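Local coordinates for protein putative antitoxin HigA3 (Mycobacterium tuberculosis H37Rv, PDB 6LTZ) that probably serves as the DNA-binding antitoxin of a type II toxin-antitoxin system, with HigB3 as its cognate toxin, and bends DNA as a dimer, at residues A65-S68 with K69-G73; G73-S76 with H77-L80; T82-A85 with Y86-L90. All blocks are in the same frame, centred on the assembly; numbering follows the deposited sequence.

Interaction 1: residues A65-S68 with K69-G73; sequences ARVS and KLESG
Lys69 folds its side chain back along the helix over the preceding turn, where it meets Ala65 and Arg66. Its backbone N donates to Ala65 O at 2.8 Å in a nearly straight bond, and its CG sits against the same oxygen, 3.1 Å from Ala65 O. Beyond CG the chain bends sharply at CG-CD (chi3 -19°, close to eclipsed), which turns the ammonium end back toward Arg66: Lys69 CE lies 4.0 Å from Arg66 CA. The two like charges do not touch, Lys69 NZ remaining 4.8 Å from Arg66 NE.

Ser68 contributes through its carbonyl. Ser68 O takes the N-H of Ser72 at 2.9 Å and also the hydroxyl Ser72 OG at 2.9 Å, the hydroxyl arriving from above the carbonyl plane, 37° out of it. With chi1 at 70°, Ser72 OG is tucked between its own N and carbonyl carbon, which lets it reach back to that oxygen; a weak bond from Glu71 N adds a third donor. Residues 65-72 make up nearly all of helix 64-72, the second helix of the predicted helix-turn-helix, which in this family is the one that generally enters the major groove of DNA. Helical geometry ends at Gly73, whose N still closes a turn onto Lys69 O.

On another face of the helix Val67 and Glu71 run side by side in the same direction, Val67 CG1 standing 4.2 Å from Glu71 OE1. The buried carboxylate is well supplied from elsewhere: OE1 meets Tyr86 OH and forms a salt bridge with Arg45, while OE2 takes Gln53 NE2. Val67 itself packs on Ala57 of helix 53-60, the first helix of the motif.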
loop_
_atom_site.group_PDB
_atom_site.type_symbol
_atom_site.label_atom_id
_atom_site.label_comp_id
_atom_site.label_asym_id
_atom_site.label_seq_id
_atom_site.Cartn_x
_atom_site.Cartn_y
_atom_site.Cartn_z
ATOM N N ALA A 65 -8.542 -6.504 18.030
ATOM C CA ALA A 65 -7.208 -7.083 18.042
ATOM C C ALA A 65 -6.487 -6.753 16.742
ATOM O O ALA A 65 -5.362 -6.249 16.756
ATOM C CB ALA A 65 -7.280 -8.586 18.251
ATOM N N ARG A 66 -7.151 -7.023 15.620
ATOM C CA ARG A 66 -6.595 -6.717 14.308
ATOM C C ARG A 66 -6.238 -5.238 14.192
ATOM O O ARG A 66 -5.171 -4.892 13.690
ATOM C CB ARG A 66 -7.576 -7.112 13.202
ATOM C CG ARG A 66 -7.241 -6.516 11.845
ATOM C CD ARG A 66 -6.503 -7.521 10.968
ATOM N NE ARG A 66 -7.398 -8.551 10.444
ATOM C CZ ARG A 66 -8.232 -8.376 9.422
ATOM N NH1 ARG A 66 -8.292 -7.204 8.799
ATOM N NH2 ARG A 66 -9.007 -9.374 9.019
ATOM N N VAL A 67 -7.123 -4.367 14.673
ATOM C CA VAL A 67 -6.869 -2.930 14.622
ATOM C C VAL A 67 -5.681 -2.581 15.510
ATOM O O VAL A 67 -4.852 -1.740 15.162
ATOM C CB VAL A 67 -8.104 -2.105 15.061
ATOM C CG1 VAL A 67 -7.748 -0.631 15.180
ATOM C CG2 VAL A 67 -9.243 -2.295 14.076
ATOM N N SER A 68 -5.605 -3.246 16.656
ATOM C CA SER A 68 -4.512 -3.025 17.588
ATOM C C SER A 68 -3.188 -3.426 16.947
ATOM O O SER A 68 -2.209 -2.685 17.012
ATOM C CB SER A 68 -4.744 -3.804 18.882
ATOM O OG SER A 68 -3.675 -3.608 19.790
ATOM N N LYS A 69 -3.169 -4.592 16.310
ATOM C CA LYS A 69 -1.961 -5.053 15.633
ATOM C C LYS A 69 -1.595 -4.141 14.468
ATOM O O LYS A 69 -0.419 -3.952 14.171
ATOM C CB LYS A 69 -2.125 -6.489 15.140
ATOM C CG LYS A 69 -2.534 -7.484 16.217
ATOM C CD LYS A 69 -2.873 -8.849 15.626
ATOM C CE LYS A 69 -3.182 -8.759 14.134
ATOM N NZ LYS A 69 -4.084 -9.849 13.668
ATOM N N LEU A 70 -2.605 -3.571 13.819
ATOM C CA LEU A 70 -2.381 -2.621 12.734
ATOM C C LEU A 70 -1.627 -1.388 13.211
ATOM O O LEU A 70 -0.697 -0.917 12.555
ATOM C CB LEU A 70 -3.712 -2.185 12.115
ATOM C CG LEU A 70 -4.233 -2.929 10.891
ATOM C CD1 LEU A 70 -5.436 -2.196 10.314
ATOM C CD2 LEU A 70 -3.135 -3.055 9.859
ATOM N N GLU A 71 -2.043 -0.860 14.356
ATOM C CA GLU A 71 -1.506 0.402 14.839
ATOM C C GLU A 71 -0.215 0.218 15.620
ATOM O O GLU A 71 0.552 1.163 15.792
ATOM C CB GLU A 71 -2.543 1.121 15.706
ATOM C CG GLU A 71 -3.785 1.537 14.942
ATOM C CD GLU A 71 -4.717 2.400 15.768
ATOM O OE1 GLU A 71 -5.656 2.989 15.183
ATOM O OE2 GLU A 71 -4.512 2.489 16.998
ATOM N N SER A 72 0.025 -1.000 16.090
ATOM C CA SER A 72 1.204 -1.269 16.904
ATOM C C SER A 72 2.271 -2.003 16.106
ATOM O O SER A 72 3.421 -1.568 16.034
ATOM C CB SER A 72 0.830 -2.086 18.144
ATOM O OG SER A 72 0.460 -3.410 17.793
ATOM N N GLY A 73 1.875 -3.118 15.502
ATOM C CA GLY A 73 2.809 -3.994 14.828
ATOM C C GLY A 73 3.407 -3.434 13.555
ATOM O O GLY A 73 3.118 -2.311 13.144
#

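Interaction 2: residues G73-S76 with H77-L80; sequences GDLS and HTEL
Leu75 and Thr78 lie side by side and point the same way, Leu75 CD2 coming to 3.8 Å from Thr78 OG1. The hydroxyl is set against the backbone of its partner as well, with Thr78 OG1 3.6 Å from Leu75 CA. Its first torsion, -60°, puts OG1 beside the backbone N and opposite the carbonyl carbon, on the Leu75 side of the residue. One hydrogen bond joins the pair: Thr78 N donates to Leu75 O at 3.1 Å, fairly straight at the hydrogen but reaching the oxygen from well above the carbonyl plane, 68° out of it.

That bond closes a type I beta turn, with Ser76 and His77 at its corners, in the connection between helices 64-72 and 80-89 of the helix-turn-helix domain. Just ahead of it, Asp74 bends its carboxylate over the start of the turn. Ser76 OG is 2.8 Å from each of Asp74 OD1 and OD2, a hydroxyl shared between two possible acceptors, while the weak bond from Ser76 N to Asp74 OD2, at 3.2 Å, gives the outline of an Asx turn.

The His77 imidazole stands obliquely to its neighbours. Its ND1 is 4.0 Å from Ser76 CB, and Asp74 OD2 stays 4.4 Å from His77 ND1, not in contact, though the carboxylate might slightly favour a protonated ring. The second subunit adjoins this surface: Leu75 packs on Ala109 of that chain, His77 on its Glu79, and Ser76, Thr78 and Leu80 make backbone hydrogen bonds to it.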
loop_
_atom_site.group_PDB
_atom_site.type_symbol
_atom_site.label_atom_id
_atom_site.label_comp_id
_atom_site.label_asym_id
_atom_site.label_seq_id
_atom_site.Cartn_x
_atom_site.Cartn_y
_atom_site.Cartn_z
ATOM N N GLY A 73 1.875 -3.118 15.502
ATOM C CA GLY A 73 2.809 -3.994 14.828
ATOM C C GLY A 73 3.407 -3.434 13.555
ATOM O O GLY A 73 3.118 -2.311 13.144
ATOM N N ASP A 74 4.259 -4.236 12.934
ATOM C CA ASP A 74 4.877 -3.888 11.667
ATOM C C ASP A 74 3.924 -4.195 10.511
ATOM O O ASP A 74 3.290 -5.251 10.481
ATOM C CB ASP A 74 6.198 -4.641 11.517
ATOM C CG ASP A 74 6.599 -4.832 10.082
ATOM O OD1 ASP A 74 7.017 -3.848 9.435
ATOM O OD2 ASP A 74 6.503 -5.982 9.610
ATOM N N LEU A 75 3.819 -3.262 9.568
ATOM C CA LEU A 75 2.844 -3.364 8.486
ATOM C C LEU A 75 3.315 -4.169 7.277
ATOM O O LEU A 75 2.649 -4.168 6.244
ATOM C CB LEU A 75 2.446 -1.969 8.009
ATOM C CG LEU A 75 1.830 -1.016 9.030
ATOM C CD1 LEU A 75 1.499 0.303 8.361
ATOM C CD2 LEU A 75 0.593 -1.632 9.650
ATOM N N SER A 76 4.452 -4.850 7.397
ATOM C CA SER A 76 5.034 -5.561 6.260
ATOM C C SER A 76 4.120 -6.642 5.709
ATOM O O SER A 76 4.117 -6.895 4.507
ATOM C CB SER A 76 6.378 -6.187 6.636
ATOM O OG SER A 76 7.301 -5.198 7.049
ATOM N N HIS A 77 3.351 -7.289 6.580
ATOM C CA HIS A 77 2.494 -8.377 6.133
ATOM C C HIS A 77 1.026 -7.952 6.068
ATOM O O HIS A 77 0.128 -8.786 5.966
ATOM C CB HIS A 77 2.677 -9.594 7.041
ATOM C CG HIS A 77 4.071 -10.145 7.022
ATOM N ND1 HIS A 77 5.053 -9.716 7.888
ATOM C CD2 HIS A 77 4.652 -11.071 6.222
ATOM C CE1 HIS A 77 6.178 -10.363 7.632
ATOM N NE2 HIS A 77 5.960 -11.192 6.626
ATOM N N THR A 78 0.795 -6.647 6.103
ATOM C CA THR A 78 -0.557 -6.106 5.979
ATOM C C THR A 78 -0.938 -5.947 4.509
ATOM O O THR A 78 -0.182 -5.368 3.726
ATOM C CB THR A 78 -0.675 -4.755 6.697
ATOM O OG1 THR A 78 -0.361 -4.931 8.081
ATOM C CG2 THR A 78 -2.089 -4.193 6.573
ATOM N N GLU A 79 -2.102 -6.475 4.131
ATOM C CA GLU A 79 -2.570 -6.362 2.752
ATOM C C GLU A 79 -2.974 -4.926 2.423
ATOM O O GLU A 79 -3.475 -4.201 3.285
ATOM C CB GLU A 79 -3.748 -7.307 2.498
ATOM C CG GLU A 79 -3.431 -8.773 2.759
ATOM C CD GLU A 79 -4.553 -9.707 2.337
ATOM O OE1 GLU A 79 -5.626 -9.220 1.924
ATOM O OE2 GLU A 79 -4.356 -10.936 2.415
ATOM N N LEU A 80 -2.758 -4.525 1.174
ATOM C CA LEU A 80 -3.129 -3.186 0.716
ATOM C C LEU A 80 -4.591 -2.871 1.015
ATOM O O LEU A 80 -4.918 -1.770 1.458
ATOM C CB LEU A 80 -2.872 -3.043 -0.785
ATOM C CG LEU A 80 -1.523 -2.475 -1.229
ATOM C CD1 LEU A 80 -0.377 -3.011 -0.391
ATOM C CD2 LEU A 80 -1.280 -2.737 -2.717
#

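Interaction 3: residues T82-A85 with Y86-L90; sequences TLQA and YVAAL
Neither face of the Tyr86 ring rests on residues 82-85; what touches them is the root of the side chain, Tyr86 CB lying 3.6 Å from both Thr82 O and Leu83 O. With CG anti to the backbone N (chi1 177°), the ring swings off the helix toward Leu70, Arg45 and Val56, its hydroxyl finding its partner in Glu71. The other flat group, the Gln84 amide, runs out on a different side of the helix, where Gln84 NE2 approaches Ala88 CB at 4.2 Å.

Beneath, the backbone is regular. Val87 N donates to Leu83 O at 3.0 Å in an almost straight bond (176°), with more bent i-to-i-4 bonds from Tyr86, Ala88 and Ala89. Alongside it, Leu83 CD1 meets Val87 CG2 at 4.2 Å, an apolar pair that faces the second subunit: Leu83 packs on Ile96 and Val87 on Ala98 of that chain.

Thus one side of helix 80-89 joins the helical core through Tyr86 and another side the dimer interface, as the fourth helix of a Cro/C1-type helix-turn-helix domain.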
loop_
_atom_site.group_PDB
_atom_site.type_symbol
_atom_site.label_atom_id
_atom_site.label_comp_id
_atom_site.label_asym_id
_atom_site.label_seq_id
_atom_site.Cartn_x
_atom_site.Cartn_y
_atom_site.Cartn_z
ATOM N N THR A 82 -6.428 -3.957 3.349
ATOM C CA THR A 82 -6.663 -3.759 4.774
ATOM C C THR A 82 -6.309 -2.332 5.167
ATOM O O THR A 82 -7.051 -1.673 5.901
ATOM C CB THR A 82 -5.859 -4.762 5.621
ATOM O OG1 THR A 82 -6.296 -6.088 5.311
ATOM C CG2 THR A 82 -6.072 -4.511 7.098
ATOM N N LEU A 83 -5.185 -1.843 4.651
ATOM C CA LEU A 83 -4.806 -0.456 4.863
ATOM C C LEU A 83 -5.837 0.478 4.229
ATOM O O LEU A 83 -6.168 1.522 4.791
ATOM C CB LEU A 83 -3.416 -0.179 4.287
ATOM C CG LEU A 83 -2.877 1.237 4.485
ATOM C CD1 LEU A 83 -2.829 1.597 5.965
ATOM C CD2 LEU A 83 -1.489 1.383 3.864
ATOM N N GLN A 84 -6.349 0.096 3.062
ATOM C CA GLN A 84 -7.369 0.902 2.383
ATOM C C GLN A 84 -8.598 1.060 3.276
ATOM O O GLN A 84 -9.149 2.153 3.405
ATOM C CB GLN A 84 -7.759 0.269 1.043
ATOM C CG GLN A 84 -8.555 1.187 0.095
ATOM C CD GLN A 84 -10.046 1.232 0.403
ATOM O OE1 GLN A 84 -10.602 0.298 0.980
ATOM N NE2 GLN A 84 -10.701 2.322 0.009
ATOM N N ALA A 85 -9.002 -0.041 3.902
ATOM C CA ALA A 85 -10.204 -0.084 4.729
ATOM C C ALA A 85 -10.039 0.717 6.012
ATOM O O ALA A 85 -10.983 1.349 6.495
ATOM C CB ALA A 85 -10.560 -1.525 5.054
ATOM N N TYR A 86 -8.834 0.670 6.566
ATOM C CA TYR A 86 -8.512 1.413 7.770
ATOM C C TYR A 86 -8.586 2.915 7.502
ATOM O O TYR A 86 -9.255 3.647 8.226
ATOM C CB TYR A 86 -7.122 1.013 8.277
ATOM C CG TYR A 86 -6.661 1.772 9.496
ATOM C CD1 TYR A 86 -6.965 1.323 10.775
ATOM C CD2 TYR A 86 -5.925 2.937 9.369
ATOM C CE1 TYR A 86 -6.541 2.020 11.893
ATOM C CE2 TYR A 86 -5.499 3.640 10.476
ATOM C CZ TYR A 86 -5.811 3.174 11.736
ATOM O OH TYR A 86 -5.381 3.874 12.836
ATOM N N VAL A 87 -7.904 3.372 6.454
ATOM C CA VAL A 87 -7.931 4.786 6.099
ATOM C C VAL A 87 -9.353 5.226 5.743
ATOM O O VAL A 87 -9.780 6.319 6.111
ATOM C CB VAL A 87 -6.958 5.093 4.930
ATOM C CG1 VAL A 87 -7.117 6.530 4.449
ATOM C CG2 VAL A 87 -5.516 4.833 5.365
ATOM N N ALA A 88 -10.095 4.366 5.052
ATOM C CA ALA A 88 -11.476 4.681 4.695
ATOM C C ALA A 88 -12.354 4.848 5.937
ATOM O O ALA A 88 -13.242 5.701 5.974
ATOM C CB ALA A 88 -12.050 3.610 3.788
ATOM N N ALA A 89 -12.102 4.037 6.956
ATOM C CA ALA A 89 -12.885 4.112 8.185
ATOM C C ALA A 89 -12.610 5.419 8.925
ATOM O O ALA A 89 -13.471 5.935 9.638
ATOM C CB ALA A 89 -12.588 2.902 9.082
ATOM N N LEU A 90 -11.409 5.961 8.744
ATOM C CA LEU A 90 -11.055 7.252 9.322
ATOM C C LEU A 90 -11.646 8.416 8.519
ATOM O O LEU A 90 -11.501 9.572 8.894
ATOM C CB LEU A 90 -9.534 7.401 9.408
ATOM C CG LEU A 90 -8.833 6.445 10.373
ATOM C CD1 LEU A 90 -7.330 6.686 10.374
ATOM C CD2 LEU A 90 -9.409 6.600 11.774
#

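The three contacts follow one another along the chain inside one Cro/C1-type domain: interaction 1 on helix 64-72, interaction 2 in the connection after it, interaction 3 on helix 80-89. Interactions 1 and 2 share Gly73, and their centres are about 10 Å apart; interaction 3 is centred about 13 Å from each. Leu70 ties them together, its CD2 lying 3.6 Å from Thr78 CG2 and its CD1 3.9 Å from Tyr86 CD1. Interactions 2 and 3 both reach the second subunit, whereas no other chain touches interaction 1. The probable DNA-reading helix is therefore joined, through the turn and the following helix, to the surfaces that make the dimer.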